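Side-chain contacts in sulfoquinovosidase (Escherichia coli, PDB 5AEG), which hydrolyses plant sulfolipids, sulfoquinovosyl diacylglycerides, and simpler sulfoquinovosides to release sulfoquinovose for bacterial sulfoglycolysis: residues E227-T231 with Y232-L236; R294-F298 with G299-M303. One frame throughout, in Å; residues are numbered along the deposited sequence.

Contact 1. Residues E227-T231 with Y232-L236; sequences ECADT and YISLL
The carbonyl O of Thr-231 accepts from Leu-235 N at 2.9 Å, the first i to i+4 bond of helix 232-243. Thr-231 is the N-cap of this helix, where the chain leaves strand 221-228 and turns into the helix. Its hydroxyl makes the capping bond: Ser-234 N donates to Thr-231 OG1 over 3.0 Å. A chi1 of 62° sets OG1 of Thr-231 between the threonine's own backbone N and carbonyl carbon, turned to the first turn of the helix, and brings it within 3.2 Å of Ser-234 CB. From outside the two segments, the carboxylate of Glu-595 accepts from the backbone N of Tyr-232, and the tyrosine ring meets Phe-591 edge-to-face.

On the strand side, Ala-229 sends its methyl against the same turn. Ala-229 CB lies 3.6 Å from Leu-235 N and 4.0 Å from Leu-235 CB, the latter a small apolar contact. Leu-235 reaches farther back, its CD1 resting 3.6 Å from the carbonyl O of Glu-227, while the carboxylate of Glu-227 is held by Tyr-194 and Arg-102. One water bridges the loop and the helix: it accepts from Asp-230 N at 3.1 Å and pairs with Ser-234 OG, which stands anti to its backbone N (chi1 180°).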
# COMPACT_ATOMS: atom_id res chain seq x y z
N GLU A 227 13.24 -8.50 -15.26
CA GLU A 227 13.19 -9.96 -15.50
C GLU A 227 11.95 -10.22 -16.26
O GLU A 227 10.95 -9.52 -16.08
CB GLU A 227 13.13 -10.81 -14.28
CG GLU A 227 14.38 -11.19 -13.64
CD GLU A 227 14.18 -12.15 -12.47
OE1 GLU A 227 13.84 -11.67 -11.36
OE2 GLU A 227 14.50 -13.36 -12.63
N CYS A 228 11.96 -11.30 -17.05
CA CYS A 228 10.81 -11.76 -17.79
C CYS A 228 10.34 -13.10 -17.22
O CYS A 228 11.02 -13.74 -16.40
CB CYS A 228 11.14 -11.99 -19.27
SG CYS A 228 11.75 -10.56 -20.16
N ALA A 229 9.12 -13.48 -17.62
CA ALA A 229 8.60 -14.79 -17.31
C ALA A 229 7.51 -15.18 -18.27
O ALA A 229 6.99 -14.37 -19.04
CB ALA A 229 8.19 -14.89 -15.81
N ASP A 230 7.20 -16.48 -18.26
CA ASP A 230 6.21 -17.09 -19.12
C ASP A 230 4.80 -16.88 -18.69
O ASP A 230 3.89 -16.79 -19.57
CB ASP A 230 6.45 -18.63 -19.21
CG ASP A 230 7.67 -18.96 -20.10
OD1 ASP A 230 8.08 -18.05 -20.90
OD2 ASP A 230 8.21 -20.09 -19.95
N THR A 231 4.63 -16.67 -17.37
CA THR A 231 3.29 -16.37 -16.81
C THR A 231 3.40 -15.23 -15.76
O THR A 231 4.46 -15.01 -15.18
CB THR A 231 2.70 -17.57 -16.06
OG1 THR A 231 3.55 -17.89 -14.97
CG2 THR A 231 2.59 -18.84 -16.97
N TYR A 232 2.30 -14.58 -15.51
CA TYR A 232 2.28 -13.54 -14.42
C TYR A 232 2.57 -14.12 -13.10
O TYR A 232 3.26 -13.50 -12.27
CB TYR A 232 0.92 -12.72 -14.40
CG TYR A 232 0.78 -11.97 -15.66
CD1 TYR A 232 1.57 -10.83 -15.91
CD2 TYR A 232 -0.09 -12.39 -16.63
CE1 TYR A 232 1.50 -10.16 -17.13
CE2 TYR A 232 -0.17 -11.74 -17.84
CZ TYR A 232 0.62 -10.62 -18.08
OH TYR A 232 0.55 -10.03 -19.31
N ILE A 233 2.01 -15.31 -12.82
CA ILE A 233 2.30 -15.97 -11.58
C ILE A 233 3.80 -16.20 -11.35
O ILE A 233 4.34 -15.98 -10.24
CB ILE A 233 1.48 -17.30 -11.49
CG1 ILE A 233 0.01 -16.96 -11.22
CG2 ILE A 233 2.04 -18.23 -10.45
CD1 ILE A 233 -0.90 -18.14 -11.35
N SER A 234 4.48 -16.66 -12.41
CA SER A 234 5.94 -16.84 -12.34
C SER A 234 6.64 -15.46 -12.16
O SER A 234 7.59 -15.33 -11.45
CB SER A 234 6.47 -17.55 -13.64
OG SER A 234 7.86 -17.67 -13.48
N LEU A 235 6.13 -14.49 -12.89
CA LEU A 235 6.68 -13.14 -12.80
C LEU A 235 6.65 -12.62 -11.35
O LEU A 235 7.65 -12.09 -10.86
CB LEU A 235 6.02 -12.24 -13.80
CG LEU A 235 6.73 -10.90 -13.97
CD1 LEU A 235 8.11 -11.10 -14.60
CD2 LEU A 235 5.88 -9.97 -14.79
N LEU A 236 5.57 -12.89 -10.62
CA LEU A 236 5.42 -12.41 -9.24
C LEU A 236 6.28 -13.15 -8.28
O LEU A 236 6.81 -12.60 -7.32
CB LEU A 236 3.91 -12.39 -8.79
CG LEU A 236 3.00 -11.41 -9.55
CD1 LEU A 236 1.63 -11.51 -8.96
CD2 LEU A 236 3.45 -9.97 -9.45
O HOH W 1 8.62 -18.37 -16.29

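Contact 2. Residues R294-F298 with G299-M303; sequences RMTSF and GKRVM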
# COMPACT_ATOMS: atom_id res chain seq x y z
N ARG A 294 -5.82 13.09 23.58
CA ARG A 294 -5.47 14.52 23.50
C ARG A 294 -6.67 15.27 22.93
O ARG A 294 -7.14 15.00 21.80
CB ARG A 294 -4.21 14.70 22.66
CG ARG A 294 -3.89 16.18 22.42
CD ARG A 294 -2.77 16.61 23.28
NE ARG A 294 -1.51 15.99 22.92
CZ ARG A 294 -0.40 16.23 23.58
NH1 ARG A 294 -0.39 17.06 24.65
NH2 ARG A 294 0.71 15.63 23.21
N MET A 295 -7.19 16.21 23.71
CA MET A 295 -8.19 17.15 23.23
C MET A 295 -7.61 18.22 22.26
O MET A 295 -6.57 18.83 22.55
CB MET A 295 -8.81 17.83 24.43
CG MET A 295 -10.22 18.15 24.23
SD MET A 295 -11.13 16.57 24.01
CE MET A 295 -12.35 17.45 23.07
N THR A 296 -8.27 18.41 21.10
CA THR A 296 -7.99 19.51 20.16
C THR A 296 -9.32 20.29 19.89
O THR A 296 -10.40 19.86 20.27
CB THR A 296 -7.47 19.00 18.82
OG1 THR A 296 -8.53 18.31 18.16
CG2 THR A 296 -6.21 18.10 19.01
N SER A 297 -9.21 21.43 19.22
CA SER A 297 -10.40 22.19 18.78
C SER A 297 -11.34 21.40 17.83
O SER A 297 -12.46 21.83 17.64
CB SER A 297 -9.97 23.49 18.06
OG SER A 297 -9.04 23.18 17.05
N PHE A 298 -10.88 20.26 17.27
CA PHE A 298 -11.68 19.39 16.37
C PHE A 298 -12.14 18.04 17.00
O PHE A 298 -12.59 17.16 16.29
CB PHE A 298 -10.89 19.13 15.09
CG PHE A 298 -10.00 20.28 14.70
CD1 PHE A 298 -10.53 21.42 14.11
CD2 PHE A 298 -8.63 20.27 15.01
CE1 PHE A 298 -9.72 22.51 13.77
CE2 PHE A 298 -7.81 21.35 14.69
CZ PHE A 298 -8.35 22.47 14.06
N GLY A 299 -12.06 17.94 18.34
CA GLY A 299 -12.32 16.72 19.12
C GLY A 299 -11.03 15.96 19.48
O GLY A 299 -9.93 16.47 19.36
N LYS A 300 -11.21 14.68 19.81
CA LYS A 300 -10.24 13.85 20.47
C LYS A 300 -9.29 13.19 19.48
O LYS A 300 -9.70 12.65 18.45
CB LYS A 300 -10.99 12.79 21.29
CG LYS A 300 -12.01 13.48 22.22
CD LYS A 300 -12.49 12.70 23.43
CE LYS A 300 -13.16 11.39 23.07
NZ LYS A 300 -14.47 11.55 22.41
N ARG A 301 -8.02 13.20 19.84
CA ARG A 301 -6.95 12.67 19.06
C ARG A 301 -6.23 11.71 20.01
O ARG A 301 -6.40 11.78 21.21
CB ARG A 301 -6.06 13.85 18.62
CG ARG A 301 -5.79 14.06 17.14
CD ARG A 301 -7.00 14.48 16.34
NE ARG A 301 -7.88 13.34 16.05
CZ ARG A 301 -9.18 13.40 15.70
NH1 ARG A 301 -9.82 14.58 15.52
NH2 ARG A 301 -9.84 12.23 15.52
N VAL A 302 -5.44 10.80 19.46
CA VAL A 302 -4.61 9.89 20.20
C VAL A 302 -3.43 10.74 20.73
O VAL A 302 -2.95 11.63 20.02
CB VAL A 302 -4.09 8.78 19.28
CG1 VAL A 302 -3.08 7.91 19.97
CG2 VAL A 302 -5.24 7.93 18.78
N MET A 303 -2.97 10.41 21.93
CA MET A 303 -1.81 11.01 22.55
C MET A 303 -0.57 10.33 21.99
O MET A 303 -0.35 9.09 22.16
CB MET A 303 -1.94 10.86 24.10
CG MET A 303 -0.76 11.30 24.95
SD MET A 303 -0.68 13.10 25.04
CE MET A 303 -2.20 13.53 25.87
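Arg-294 and Met-303 meet flat group to thioether: Met-303 SD sits over the centre of one guanidinium face, 3.3 Å above its plane, and the two side chains cross at about a right angle. Bends at chi2 (104°) and chi3 (68°) fold the arginine so that its planar end comes under the sulfur, with Arg-294 NH2 the nearest atom to Met-303 SD at 3.4 Å. Met-303 CE lies 3.9 Å from Arg-294 NE and also reaches Arg-294 CB. The charge of Arg-294 is met by a salt bridge from NH1 to Asp-341, and Phe-370 adds a cation-pi contact.

At the other end, the carbonyl O of Gly-299 takes two donors from Thr-296. Thr-296 OG1 donates to Gly-299 O over 2.6 Å in the carbonyl plane, whereas Thr-296 N, at 3.1 Å from the same oxygen, approaches from above that plane. These bonds belong to a beta hairpin of strands 293-296 and 299-302, closed by a type I turn from Thr-296 to Gly-299. Thr-296 OG1 also accepts from Phe-298 N at 3.2 Å, an ST turn at the end of the strand. A valine here has no hydroxyl, and would probably leave Phe-298 N without this acceptor and Gly-299 O with one donor fewer from Thr-296. Gly-299 has a positive phi of 97°, and a side chain there would run into the carbonyl O of Phe-298.

Arg-294 and Arg-301 form a hydrogen-bonded antiparallel pair, joined by two backbone bonds. Arg-301, a substrate-binding residue, donates from NH2 to the carbonyl O of Asn-540. Across the strands from Met-295, Lys-300 lays its CG 3.7 Å from Met-295 SD.

Contacts 1 and 2 lie on opposite sides of the chain's centre, with their own centres 48 Å apart and their nearest atoms about 35 Å apart, so neither touches the other. They follow in series along the chain. Residues 227-236 carry it out of a beta strand into helix 232-243, away from the annotated sites; residues 294-303 fall within the family 31 TIM-barrel region. Contact 2 alone bears on substrate: it holds Arg-301 and Val-302, both seen to bind the sulfolipid. The side chain of Val-302 lies about 4 Å from those of Gln-288 and Trp-304, which bind it too.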